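Long-range contacts in internalin C2 (Listeria monocytogenes serotype 4b str. F2365, PDB 4FHO), which is a leucine-rich-repeat protein of the internalin family that probably serves in adhesion to, or invasion of, host cells: residues 47-52 against 69-74; 92-97 against 114-119; 136-141 against 158-163. All blocks are in the same frame, centred on the assembly; numbering follows the deposited sequence. Where two conformers were deposited one is given.

Contact 1 (47-52 against 69-74); sequences DGIATL and NNLIGL
Where the N-terminal cap of the internalin meets its leucine-rich-repeat solenoid, residues 47-52 run alongside 69-74 and open the parallel sheet that lines one side of the solenoid; T51 pairs with G73 and L52 with L74. The carbonyl of A50 takes two backbone N-H groups in its own plane: that of I72, with I72 N 2.7 Å from A50 O, and that of G73, with G73 N 3.2 Å from A50 O. The chain then returns a bond, L52 N to G73 O at 3.0 Å, so the short ladder is held from both strands. Two asparagine amides continue the grip on D47. N70 reaches the main chain, its ND2 2.9 Å from D47 O on a lone pair in the carbonyl plane, while its OD1 accepts from K92 NZ. N69 lies beside the D47 side chain, and its ND2 meets the syn lone pair of D47 OD1 at 2.7 Å, although carboxylate and amide planes are turned 47° apart. That ND2 also donates to E7 O, and D47 OD1 receives a weak bond from Q43, so both groups are engaged twice. By contrast, I49 O is buried with no hydrogen-bonding partner. On the core side, L52 packs against L24 and A27 of helix 22-31, which covers this end of the repeats. L71, with CG anti to its backbone N (chi1 -168°), places CD1 against both L52 and I49 of the facing segment, 4.0 Å from L52 CB and 4.1 Å from I49 CG2.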
ATOM      1  N   ASP A  47       4.459  15.658 -16.641  1.00 73.33           N
ATOM      2  CA  ASP A  47       3.998  16.416 -15.452  1.00 73.48           C
ATOM      3  C   ASP A  47       2.464  16.547 -15.327  1.00 77.32           C
ATOM      4  O   ASP A  47       1.970  16.793 -14.222  1.00 72.09           O
ATOM      5  CB  ASP A  47       4.686  17.802 -15.362  1.00 80.73           C
ATOM      6  CG  ASP A  47       6.156  17.728 -14.896  1.00 83.92           C
ATOM      7  OD1 ASP A  47       6.579  16.746 -14.255  1.00 92.01           O
ATOM      8  OD2 ASP A  47       6.911  18.676 -15.163  1.00 87.08           O
ATOM      9  N   GLY A  48       1.726  16.372 -16.434  1.00 73.38           N
ATOM     10  CA  GLY A  48       0.258  16.337 -16.428  1.00 71.76           C
ATOM     11  C   GLY A  48      -0.404  14.995 -16.103  1.00 69.25           C
ATOM     12  O   GLY A  48      -1.626  14.936 -16.054  1.00 70.97           O
ATOM     13  N   ILE A  49       0.375  13.925 -15.882  1.00 63.73           N
ATOM     14  CA  ILE A  49      -0.185  12.614 -15.488  1.00 65.21           C
ATOM     15  C   ILE A  49      -0.432  12.616 -13.977  1.00 65.56           C
ATOM     16  O   ILE A  49       0.514  12.593 -13.187  1.00 63.12           O
ATOM     17  CB  ILE A  49       0.721  11.417 -15.882  1.00 60.43           C
ATOM     18  CG1 ILE A  49       0.985  11.423 -17.391  1.00 65.32           C
ATOM     19  CG2 ILE A  49       0.064  10.089 -15.472  1.00 56.56           C
ATOM     20  CD1 ILE A  49       1.884  10.314 -17.885  1.00 61.73           C
ATOM     21  N   ALA A  50      -1.706  12.631 -13.584  1.00 65.69           N
ATOM     22  CA  ALA A  50      -2.108  12.584 -12.178  1.00 65.40           C
ATOM     23  C   ALA A  50      -2.256  11.146 -11.675  1.00 67.00           C
ATOM     24  O   ALA A  50      -1.866  10.855 -10.554  1.00 65.40           O
ATOM     25  CB  ALA A  50      -3.397  13.370 -11.971  1.00 71.30           C
ATOM     26  N   THR A  51      -2.834  10.270 -12.502  1.00 63.11           N
ATOM     27  CA  THR A  51      -3.079   8.867 -12.175  1.00 66.27           C
ATOM     28  C   THR A  51      -2.627   7.966 -13.320  1.00 63.07           C
ATOM     29  O   THR A  51      -2.748   8.337 -14.496  1.00 62.60           O
ATOM     30  CB  THR A  51      -4.575   8.595 -11.884  1.00 71.99           C
ATOM     31  OG1 THR A  51      -5.366   8.969 -13.012  1.00 86.77           O
ATOM     32  CG2 THR A  51      -5.049   9.393 -10.679  1.00 72.99           C
ATOM     33  N   LEU A  52      -2.089   6.802 -12.962  1.00 62.29           N
ATOM     34  CA  LEU A  52      -1.599   5.808 -13.926  1.00 64.65           C
ATOM     35  C   LEU A  52      -2.055   4.423 -13.446  1.00 60.87           C
ATOM     36  O   LEU A  52      -1.851   4.080 -12.268  1.00 55.58           O
ATOM     37  CB  LEU A  52      -0.073   5.902 -14.054  1.00 59.93           C
ATOM     38  CG  LEU A  52       0.625   5.257 -15.260  1.00 65.31           C
ATOM     39  CD1 LEU A  52       0.146   5.856 -16.578  1.00 64.01           C
ATOM     40  CD2 LEU A  52       2.133   5.397 -15.151  1.00 57.73           C
ATOM     41  N   ASN A  69       6.442  13.526 -11.946  1.00 72.70           N
ATOM     42  CA  ASN A  69       6.601  14.328 -10.705  1.00 73.91           C
ATOM     43  C   ASN A  69       5.296  14.525  -9.926  1.00 74.54           C
ATOM     44  O   ASN A  69       5.285  14.390  -8.708  1.00 73.16           O
ATOM     45  CB  ASN A  69       7.222  15.705 -10.980  1.00 84.64           C
ATOM     46  CG  ASN A  69       8.622  15.619 -11.538  1.00 80.39           C
ATOM     47  OD1 ASN A  69       9.539  15.101 -10.890  1.00 74.73           O
ATOM     48  ND2 ASN A  69       8.794  16.117 -12.754  1.00 77.68           N
ATOM     49  N   ASN A  70       4.207  14.810 -10.645  1.00 64.52           N
ATOM     50  CA  ASN A  70       2.907  15.123 -10.047  1.00 66.91           C
ATOM     51  C   ASN A  70       1.948  13.922  -9.971  1.00 69.12           C
ATOM     52  O   ASN A  70       0.744  14.124  -9.792  1.00 69.60           O
ATOM     53  CB  ASN A  70       2.257  16.296 -10.812  1.00 71.08           C
ATOM     54  CG  ASN A  70       3.145  17.531 -10.836  1.00 72.16           C
ATOM     55  OD1 ASN A  70       3.792  17.850  -9.844  1.00 75.95           O
ATOM     56  ND2 ASN A  70       3.199  18.211 -11.979  1.00 70.20           N
ATOM     57  N   LEU A  71       2.485  12.693 -10.077  1.00 62.35           N
ATOM     58  CA  LEU A  71       1.689  11.455  -9.951  1.00 58.63           C
ATOM     59  C   LEU A  71       1.081  11.402  -8.537  1.00 59.09           C
ATOM     60  O   LEU A  71       1.783  11.641  -7.548  1.00 61.84           O
ATOM     61  CB  LEU A  71       2.552  10.219 -10.198  1.00 55.13           C
ATOM     62  CG  LEU A  71       1.828   8.869 -10.374  1.00 57.16           C
ATOM     63  CD1 LEU A  71       0.973   8.856 -11.626  1.00 55.02           C
ATOM     64  CD2 LEU A  71       2.865   7.760 -10.406  1.00 58.65           C
ATOM     65  N   ILE A  72      -0.225  11.159  -8.488  1.00 62.25           N
ATOM     66  CA  ILE A  72      -1.045  11.091  -7.272  1.00 62.85           C
ATOM     67  C   ILE A  72      -1.486   9.646  -6.972  1.00 60.00           C
ATOM     68  O   ILE A  72      -1.438   9.228  -5.821  1.00 58.41           O
ATOM     69  CB  ILE A  72      -2.279  12.028  -7.401  1.00 69.16           C
ATOM     70  CG1 ILE A  72      -1.845  13.495  -7.299  1.00 69.60           C
ATOM     71  CG2 ILE A  72      -3.325  11.768  -6.325  1.00 74.80           C
ATOM     72  CD1 ILE A  72      -2.924  14.486  -7.689  1.00 75.40           C
ATOM     73  N   GLY A  73      -1.917   8.911  -7.996  1.00 59.53           N
ATOM     74  CA  GLY A  73      -2.402   7.526  -7.862  1.00 61.62           C
ATOM     75  C   GLY A  73      -1.666   6.585  -8.798  1.00 60.44           C
ATOM     76  O   GLY A  73      -1.522   6.887  -9.982  1.00 62.29           O
ATOM     77  N   LEU A  74      -1.190   5.456  -8.274  1.00 58.08           N
ATOM     78  CA  LEU A  74      -0.511   4.438  -9.068  1.00 56.64           C
ATOM     79  C   LEU A  74      -1.146   3.077  -8.778  1.00 57.14           C
ATOM     80  O   LEU A  74      -1.100   2.602  -7.652  1.00 57.73           O
ATOM     81  CB  LEU A  74       1.005   4.449  -8.765  1.00 58.76           C
ATOM     82  CG  LEU A  74       1.923   3.626  -9.672  1.00 57.61           C
ATOM     83  CD1 LEU A  74       1.763   3.947 -11.165  1.00 50.98           C
ATOM     84  CD2 LEU A  74       3.359   3.825  -9.233  1.00 53.59           C
TER

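Contact 2 (92-97 against 114-119); sequences KITELE and SIKTLD
Strands 95-97 and 117-119 run parallel, 6° apart in direction and 4.9 Å between axes, pairing E95 with T117, L96 with L118 and E97 with D119. They are adjacent rungs of the leucine-rich-repeat solenoid, and L96 and L118 point into its core while the other two pairs face outward. L96 is held through both backbone polar atoms: its N donates to T117 O, and its O accepts from D119 N nearly along the C=O axis. Just before the strands, T94 O is shared by the N-H groups of K116 and T117, the first lying on a lone pair and the second almost in line with the carbonyl. Before the ladder begins, a side chain adds a further bond: S114 OG, set between its own backbone N and carbonyl carbon (chi1 59°), donates to I93 O at 2.6 Å, approaching from above the carbonyl plane. In the core, L96 and L118 lie side by side with matching torsions, CG anti to the backbone N in each, and L118 CD1 sits 4.0 Å from L96 CB. On the outer face, the E97 and D119 carboxylates remain 5.3 Å apart between E97 OE1 and D119 OD2; D119 OD1 is bonded to T121, and the like charges may raise each other's pKa slightly. I115 crosses L96 obliquely in the core, bringing its CD1 to 3.7 Å from L96 CD2.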
ATOM      1  N   LYS A  92       4.275  13.512  -4.343  1.00 68.51           N
ATOM      2  CA  LYS A  92       2.813  13.752  -4.342  1.00 67.13           C
ATOM      3  C   LYS A  92       1.918  12.492  -4.466  1.00 65.86           C
ATOM      4  O   LYS A  92       0.697  12.625  -4.502  1.00 66.83           O
ATOM      5  CB  LYS A  92       2.466  14.742  -5.464  1.00 70.93           C
ATOM      6  CG  LYS A  92       3.087  16.111  -5.242  1.00 83.29           C
ATOM      7  CD  LYS A  92       2.693  17.105  -6.318  1.00 91.30           C
ATOM      8  CE  LYS A  92       3.527  18.371  -6.225  1.00101.74           C
ATOM      9  NZ  LYS A  92       3.435  19.114  -7.510  1.00101.77           N
ATOM     10  N   ILE A  93       2.516  11.293  -4.514  1.00 66.31           N
ATOM     11  CA  ILE A  93       1.756  10.025  -4.572  1.00 67.31           C
ATOM     12  C   ILE A  93       0.992   9.842  -3.249  1.00 68.87           C
ATOM     13  O   ILE A  93       1.597   9.940  -2.181  1.00 64.42           O
ATOM     14  CB  ILE A  93       2.660   8.807  -4.940  1.00 63.82           C
ATOM     15  CG1 ILE A  93       1.834   7.517  -5.090  1.00 65.29           C
ATOM     16  CG2 ILE A  93       3.755   8.568  -3.919  1.00 64.24           C
ATOM     17  CD1 ILE A  93       2.566   6.411  -5.826  1.00 64.99           C
ATOM     18  N   THR A  94      -0.338   9.705  -3.334  1.00 61.12           N
ATOM     19  CA  THR A  94      -1.210   9.420  -2.159  1.00 63.68           C
ATOM     20  C   THR A  94      -1.840   8.009  -2.154  1.00 62.61           C
ATOM     21  O   THR A  94      -2.261   7.546  -1.103  1.00 66.89           O
ATOM     22  CB  THR A  94      -2.341  10.465  -2.003  1.00 66.65           C
ATOM     23  OG1 THR A  94      -3.236  10.410  -3.112  1.00 66.24           O
ATOM     24  CG2 THR A  94      -1.775  11.878  -1.889  1.00 74.59           C
ATOM     25  N   GLU A  95      -1.921   7.386  -3.332  1.00 60.53           N
ATOM     26  CA  GLU A  95      -2.533   6.076  -3.530  0.50 57.78           C
ATOM     27  C   GLU A  95      -1.532   5.210  -4.277  1.00 52.71           C
ATOM     28  O   GLU A  95      -1.175   5.515  -5.418  1.00 58.28           O
ATOM     29  CB  GLU A  95      -3.841   6.224  -4.317  0.50 62.55           C
ATOM     30  CG  GLU A  95      -4.552   4.912  -4.631  0.50 66.34           C
ATOM     31  CD  GLU A  95      -4.638   4.599  -6.125  0.50 84.88           C
ATOM     32  OE1 GLU A  95      -5.584   5.078  -6.801  0.50 75.48           O
ATOM     33  OE2 GLU A  95      -3.775   3.840  -6.622  0.50 88.36           O
ATOM     34  N   LEU A  96      -1.060   4.147  -3.624  1.00 53.82           N
ATOM     35  CA  LEU A  96      -0.121   3.186  -4.231  1.00 55.73           C
ATOM     36  C   LEU A  96      -0.666   1.757  -4.075  1.00 52.44           C
ATOM     37  O   LEU A  96      -0.795   1.276  -2.961  1.00 53.75           O
ATOM     38  CB  LEU A  96       1.255   3.325  -3.584  1.00 53.90           C
ATOM     39  CG  LEU A  96       2.397   2.474  -4.118  1.00 58.58           C
ATOM     40  CD1 LEU A  96       2.606   2.627  -5.627  1.00 54.37           C
ATOM     41  CD2 LEU A  96       3.644   2.853  -3.334  1.00 59.45           C
ATOM     42  N   GLU A  97      -1.004   1.118  -5.194  1.00 50.62           N
ATOM     43  CA  GLU A  97      -1.582  -0.235  -5.208  1.00 53.52           C
ATOM     44  C   GLU A  97      -0.599  -1.165  -5.892  1.00 54.49           C
ATOM     45  O   GLU A  97      -0.417  -1.107  -7.109  1.00 54.47           O
ATOM     46  CB  GLU A  97      -2.937  -0.256  -5.919  1.00 55.12           C
ATOM     47  CG  GLU A  97      -4.016   0.569  -5.206  1.00 70.13           C
ATOM     48  CD  GLU A  97      -5.343   0.636  -5.977  1.00 82.62           C
ATOM     49  OE1 GLU A  97      -5.715  -0.344  -6.663  1.00 84.58           O
ATOM     50  OE2 GLU A  97      -6.024   1.676  -5.894  1.00 77.34           O
ATOM     51  N   SER A 114       3.968  11.248   1.673  1.00 76.80           N
ATOM     52  CA  SER A 114       2.636  11.636   1.158  1.00 70.35           C
ATOM     53  C   SER A 114       1.578  10.518   1.056  1.00 67.47           C
ATOM     54  O   SER A 114       0.387  10.842   0.900  1.00 71.32           O
ATOM     55  CB  SER A 114       2.771  12.335  -0.206  1.00 70.44           C
ATOM     56  OG  SER A 114       3.399  11.511  -1.176  1.00 65.87           O
ATOM     57  N   ILE A 115       1.982   9.237   1.136  1.00 64.50           N
ATOM     58  CA  ILE A 115       1.041   8.100   0.919  1.00 65.46           C
ATOM     59  C   ILE A 115      -0.077   8.023   1.978  1.00 67.90           C
ATOM     60  O   ILE A 115       0.199   7.977   3.186  1.00 61.43           O
ATOM     61  CB  ILE A 115       1.751   6.730   0.802  1.00 65.60           C
ATOM     62  CG1 ILE A 115       2.640   6.687  -0.442  1.00 76.25           C
ATOM     63  CG2 ILE A 115       0.744   5.593   0.657  1.00 65.06           C
ATOM     64  CD1 ILE A 115       3.415   5.389  -0.598  1.00 73.55           C
ATOM     65  N   LYS A 116      -1.326   8.045   1.504  1.00 63.92           N
ATOM     66  CA  LYS A 116      -2.535   7.872   2.334  1.00 66.22           C
ATOM     67  C   LYS A 116      -3.130   6.456   2.232  1.00 59.41           C
ATOM     68  O   LYS A 116      -3.629   5.949   3.223  1.00 64.33           O
ATOM     69  CB  LYS A 116      -3.617   8.877   1.938  1.00 67.70           C
ATOM     70  CG  LYS A 116      -3.308  10.317   2.327  1.00 77.28           C
ATOM     71  CD  LYS A 116      -4.185  11.289   1.539  1.00 83.63           C
ATOM     72  CE  LYS A 116      -4.741  12.432   2.361  1.00 92.58           C
ATOM     73  NZ  LYS A 116      -5.825  13.084   1.577  1.00 92.49           N
ATOM     74  N   THR A 117      -3.094   5.854   1.050  1.00 59.06           N
ATOM     75  CA  THR A 117      -3.645   4.496   0.817  1.00 59.05           C
ATOM     76  C   THR A 117      -2.544   3.634   0.217  1.00 61.46           C
ATOM     77  O   THR A 117      -1.968   3.997  -0.819  1.00 55.13           O
ATOM     78  CB  THR A 117      -4.875   4.556  -0.106  1.00 62.43           C
ATOM     79  OG1 THR A 117      -5.916   5.322   0.523  1.00 67.66           O
ATOM     80  CG2 THR A 117      -5.415   3.138  -0.497  1.00 55.67           C
ATOM     81  N   LEU A 118      -2.243   2.513   0.878  1.00 52.86           N
ATOM     82  CA  LEU A 118      -1.182   1.606   0.458  1.00 56.42           C
ATOM     83  C   LEU A 118      -1.685   0.169   0.449  1.00 51.12           C
ATOM     84  O   LEU A 118      -2.163  -0.312   1.472  1.00 56.76           O
ATOM     85  CB  LEU A 118       0.012   1.740   1.408  1.00 57.97           C
ATOM     86  CG  LEU A 118       1.239   0.877   1.156  1.00 56.33           C
ATOM     87  CD1 LEU A 118       1.706   1.082  -0.274  1.00 51.82           C
ATOM     88  CD2 LEU A 118       2.355   1.243   2.137  1.00 50.22           C
ATOM     89  N   ASP A 119      -1.605  -0.494  -0.697  1.00 51.11           N
ATOM     90  CA  ASP A 119      -2.008  -1.906  -0.822  1.00 49.37           C
ATOM     91  C   ASP A 119      -0.798  -2.782  -1.131  1.00 51.34           C
ATOM     92  O   ASP A 119      -0.281  -2.769  -2.258  1.00 50.09           O
ATOM     93  CB  ASP A 119      -3.094  -2.075  -1.875  1.00 49.37           C
ATOM     94  CG  ASP A 119      -3.709  -3.478  -1.899  1.00 58.12           C
ATOM     95  OD1 ASP A 119      -3.218  -4.435  -1.253  1.00 54.08           O
ATOM     96  OD2 ASP A 119      -4.716  -3.628  -2.598  1.00 57.41           O
TER

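Contact 3 (136-141 against 158-163)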
ATOM      1  N   ASN A 136       1.137   9.829   7.210  1.00 70.91           N
ATOM      2  CA  ASN A 136      -0.173  10.154   6.608  1.00 68.90           C
ATOM      3  C   ASN A 136      -1.032   8.953   6.189  1.00 68.67           C
ATOM      4  O   ASN A 136      -2.118   9.156   5.666  1.00 69.18           O
ATOM      5  CB  ASN A 136       0.014  11.133   5.436  1.00 66.81           C
ATOM      6  CG  ASN A 136       0.521  12.489   5.895  1.00 71.62           C
ATOM      7  OD1 ASN A 136      -0.047  13.107   6.786  1.00 80.60           O
ATOM      8  ND2 ASN A 136       1.599  12.950   5.282  1.00 80.51           N
ATOM      9  N   LEU A 137      -0.580   7.727   6.462  1.00 63.89           N
ATOM     10  CA  LEU A 137      -1.274   6.512   5.998  1.00 63.30           C
ATOM     11  C   LEU A 137      -2.631   6.382   6.729  1.00 65.89           C
ATOM     12  O   LEU A 137      -2.709   6.505   7.966  1.00 64.25           O
ATOM     13  CB  LEU A 137      -0.380   5.280   6.198  1.00 62.72           C
ATOM     14  CG  LEU A 137      -0.393   3.961   5.429  1.00 71.16           C
ATOM     15  CD1 LEU A 137      -0.549   4.122   3.920  1.00 67.81           C
ATOM     16  CD2 LEU A 137       0.916   3.253   5.773  1.00 69.21           C
ATOM     17  N   GLN A 138      -3.689   6.238   5.933  1.00 68.45           N
ATOM     18  CA  GLN A 138      -5.076   6.093   6.394  1.00 67.85           C
ATOM     19  C   GLN A 138      -5.625   4.681   6.155  1.00 62.90           C
ATOM     20  O   GLN A 138      -6.369   4.176   6.989  1.00 62.05           O
ATOM     21  CB  GLN A 138      -5.983   7.115   5.685  1.00 72.38           C
ATOM     22  CG  GLN A 138      -5.713   8.556   6.075  1.00 80.84           C
ATOM     23  CD  GLN A 138      -6.629   9.569   5.398  1.00 79.39           C
ATOM     24  OE1 GLN A 138      -7.324   9.267   4.441  1.00 85.77           O
ATOM     25  NE2 GLN A 138      -6.623  10.786   5.909  1.00 81.40           N
ATOM     26  N   VAL A 139      -5.272   4.084   5.012  1.00 60.11           N
ATOM     27  CA  VAL A 139      -5.728   2.768   4.568  1.00 54.77           C
ATOM     28  C   VAL A 139      -4.486   1.918   4.248  1.00 64.35           C
ATOM     29  O   VAL A 139      -3.659   2.287   3.391  1.00 58.53           O
ATOM     30  CB  VAL A 139      -6.671   2.915   3.350  1.00 57.87           C
ATOM     31  CG1 VAL A 139      -7.191   1.558   2.855  1.00 53.16           C
ATOM     32  CG2 VAL A 139      -7.859   3.816   3.709  1.00 64.27           C
ATOM     33  N   LEU A 140      -4.351   0.792   4.945  1.00 55.71           N
ATOM     34  CA  LEU A 140      -3.229  -0.105   4.756  1.00 55.97           C
ATOM     35  C   LEU A 140      -3.706  -1.539   4.603  1.00 52.97           C
ATOM     36  O   LEU A 140      -4.377  -2.047   5.493  1.00 54.66           O
ATOM     37  CB  LEU A 140      -2.248   0.030   5.924  1.00 52.98           C
ATOM     38  CG  LEU A 140      -0.962  -0.802   5.840  1.00 61.83           C
ATOM     39  CD1 LEU A 140      -0.180  -0.577   4.532  1.00 54.17           C
ATOM     40  CD2 LEU A 140      -0.071  -0.531   7.051  1.00 59.85           C
ATOM     41  N   TYR A 141      -3.373  -2.169   3.471  1.00 48.11           N
ATOM     42  CA  TYR A 141      -3.603  -3.605   3.270  1.00 53.06           C
ATOM     43  C   TYR A 141      -2.276  -4.355   3.324  1.00 54.63           C
ATOM     44  O   TYR A 141      -1.413  -4.154   2.473  1.00 52.96           O
ATOM     45  CB  TYR A 141      -4.285  -3.894   1.931  1.00 52.86           C
ATOM     46  CG  TYR A 141      -5.540  -3.118   1.612  1.00 49.43           C
ATOM     47  CD1 TYR A 141      -5.475  -1.846   1.029  1.00 59.52           C
ATOM     48  CD2 TYR A 141      -6.814  -3.676   1.827  1.00 59.99           C
ATOM     49  CE1 TYR A 141      -6.645  -1.133   0.701  1.00 53.56           C
ATOM     50  CE2 TYR A 141      -7.984  -2.966   1.515  1.00 60.43           C
ATOM     51  CZ  TYR A 141      -7.892  -1.702   0.948  1.00 59.78           C
ATOM     52  OH  TYR A 141      -9.026  -1.002   0.624  1.00 64.53           O
ATOM     53  N   ASN A 158      -2.890   8.125  11.953  1.00 79.67           N
ATOM     54  CA  ASN A 158      -3.998   8.422  11.008  1.00 74.13           C
ATOM     55  C   ASN A 158      -4.725   7.202  10.410  1.00 72.33           C
ATOM     56  O   ASN A 158      -5.655   7.379   9.617  1.00 75.39           O
ATOM     57  CB  ASN A 158      -3.510   9.381   9.908  1.00 72.80           C
ATOM     58  CG  ASN A 158      -3.133  10.753  10.462  1.00 80.99           C
ATOM     59  OD1 ASN A 158      -3.932  11.395  11.138  1.00 80.74           O
ATOM     60  ND2 ASN A 158      -1.922  11.206  10.169  1.00 88.54           N
ATOM     61  N   LEU A 159      -4.333   5.983  10.797  1.00 71.81           N
ATOM     62  CA  LEU A 159      -4.912   4.762  10.208  1.00 68.22           C
ATOM     63  C   LEU A 159      -6.396   4.611  10.595  1.00 66.71           C
ATOM     64  O   LEU A 159      -6.732   4.634  11.778  1.00 72.60           O
ATOM     65  CB  LEU A 159      -4.122   3.495  10.599  1.00 65.93           C
ATOM     66  CG  LEU A 159      -2.833   3.172   9.818  1.00 69.73           C
ATOM     67  CD1 LEU A 159      -2.067   2.025  10.451  1.00 65.98           C
ATOM     68  CD2 LEU A 159      -3.113   2.861   8.360  1.00 61.39           C
ATOM     69  N   GLN A 160      -7.255   4.521   9.580  1.00 72.56           N
ATOM     70  CA  GLN A 160      -8.694   4.218   9.713  1.00 67.19           C
ATOM     71  C   GLN A 160      -9.024   2.762   9.363  1.00 66.54           C
ATOM     72  O   GLN A 160      -9.954   2.187   9.930  1.00 69.52           O
ATOM     73  CB  GLN A 160      -9.509   5.128   8.781  1.00 72.17           C
ATOM     74  CG  GLN A 160      -9.374   6.620   9.092  1.00 82.99           C
ATOM     75  CD  GLN A 160     -10.165   7.501   8.138  1.00 96.25           C
ATOM     76  OE1 GLN A 160     -11.260   7.143   7.701  1.00102.77           O
ATOM     77  NE2 GLN A 160      -9.611   8.662   7.808  1.00 94.88           N
ATOM     78  N   TYR A 161      -8.294   2.190   8.407  1.00 62.35           N
ATOM     79  CA  TYR A 161      -8.540   0.831   7.881  1.00 61.43           C
ATOM     80  C   TYR A 161      -7.226   0.079   7.860  1.00 62.97           C
ATOM     81  O   TYR A 161      -6.290   0.504   7.174  1.00 61.38           O
ATOM     82  CB  TYR A 161      -9.130   0.931   6.478  1.00 65.59           C
ATOM     83  CG  TYR A 161      -9.592  -0.375   5.862  1.00 55.19           C
ATOM     84  CD1 TYR A 161      -8.670  -1.267   5.308  1.00 63.71           C
ATOM     85  CD2 TYR A 161     -10.949  -0.707   5.790  1.00 65.56           C
ATOM     86  CE1 TYR A 161      -9.079  -2.463   4.732  1.00 63.58           C
ATOM     87  CE2 TYR A 161     -11.366  -1.905   5.197  1.00 62.99           C
ATOM     88  CZ  TYR A 161     -10.418  -2.778   4.678  1.00 63.63           C
ATOM     89  OH  TYR A 161     -10.773  -3.969   4.090  1.00 67.02           O
ATOM     90  N   LEU A 162      -7.159  -1.028   8.602  1.00 60.82           N
ATOM     91  CA  LEU A 162      -5.975  -1.899   8.632  1.00 61.32           C
ATOM     92  C   LEU A 162      -6.406  -3.329   8.346  1.00 60.34           C
ATOM     93  O   LEU A 162      -7.217  -3.883   9.076  1.00 67.12           O
ATOM     94  CB  LEU A 162      -5.255  -1.830   9.982  1.00 60.72           C
ATOM     95  CG  LEU A 162      -4.008  -2.713  10.204  1.00 62.27           C
ATOM     96  CD1 LEU A 162      -2.932  -2.483   9.135  1.00 61.17           C
ATOM     97  CD2 LEU A 162      -3.411  -2.521  11.592  1.00 58.27           C
ATOM     98  N   SER A 163      -5.818  -3.929   7.312  1.00 57.06           N
ATOM     99  CA  SER A 163      -6.085  -5.297   6.946  1.00 52.24           C
ATOM    100  C   SER A 163      -4.776  -6.081   7.024  1.00 57.33           C
ATOM    101  O   SER A 163      -3.844  -5.797   6.281  1.00 53.05           O
ATOM    102  CB  SER A 163      -6.682  -5.310   5.544  1.00 62.69           C
ATOM    103  OG  SER A 163      -7.246  -6.546   5.262  1.00 61.47           O
TER
HETATM  104  O   HOH W   1      -0.790   7.181   9.849  1.00 64.34           O
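Q138 O is gripped by two backbone N-H groups, Q160 N at 2.8 Å on a lone pair and Y161 N at 3.1 Å from Q138 O, nearly along the C=O axis. Farther on, L140 N donates to Y161 O and L140 O accepts from S163 N, completing the ladder. At the other end a water bridges the two segments ahead of the strands, donating to L137 O and accepting from N158 N. The N158 side chain turns elsewhere, its OD1 to K180 and its ND2 to S135 O. This is one step of the leucine-rich-repeat sheet, with L140 and L162 side by side in the core and L159 CD2 3.8 Å from L140 CB. The opposite face carries two tyrosines. Y141 has CG anti to its carbonyl carbon (chi1 -51°), whereas Y161 has CG anti to its backbone N (chi1 -173°), so the rings cross obliquely with planes 52° apart and Y141 CE2 approaches Y161 CE1 to 3.4 Å. V139 CG1 lies 4.0 Å from Y161 CD1. Beside them, S163 OG is bonded to D143, and S163 CB lies 4.1 Å from Y141 CD2.

From the N terminus, the chain leaves the helical cap and enters the solenoid through contact 1, which closes the loop between 52 and 69. Contact 2 then closes the loop between 97 and 114, and contact 3 the one between 141 and 158; the three follow in series, none nesting or crossing. All three belong to one parallel sheet. Strands 73-75 and 95-97 are neighbours in it, so contacts 1 and 2 join directly, with I72 O 2.8 Å from T94 N. Strands 117-119 and 139-141 likewise join contacts 2 and 3, with K116 O 2.7 Å from Q138 N. Contacts 1 and 3 do not touch, their nearest atoms being about 11 Å apart.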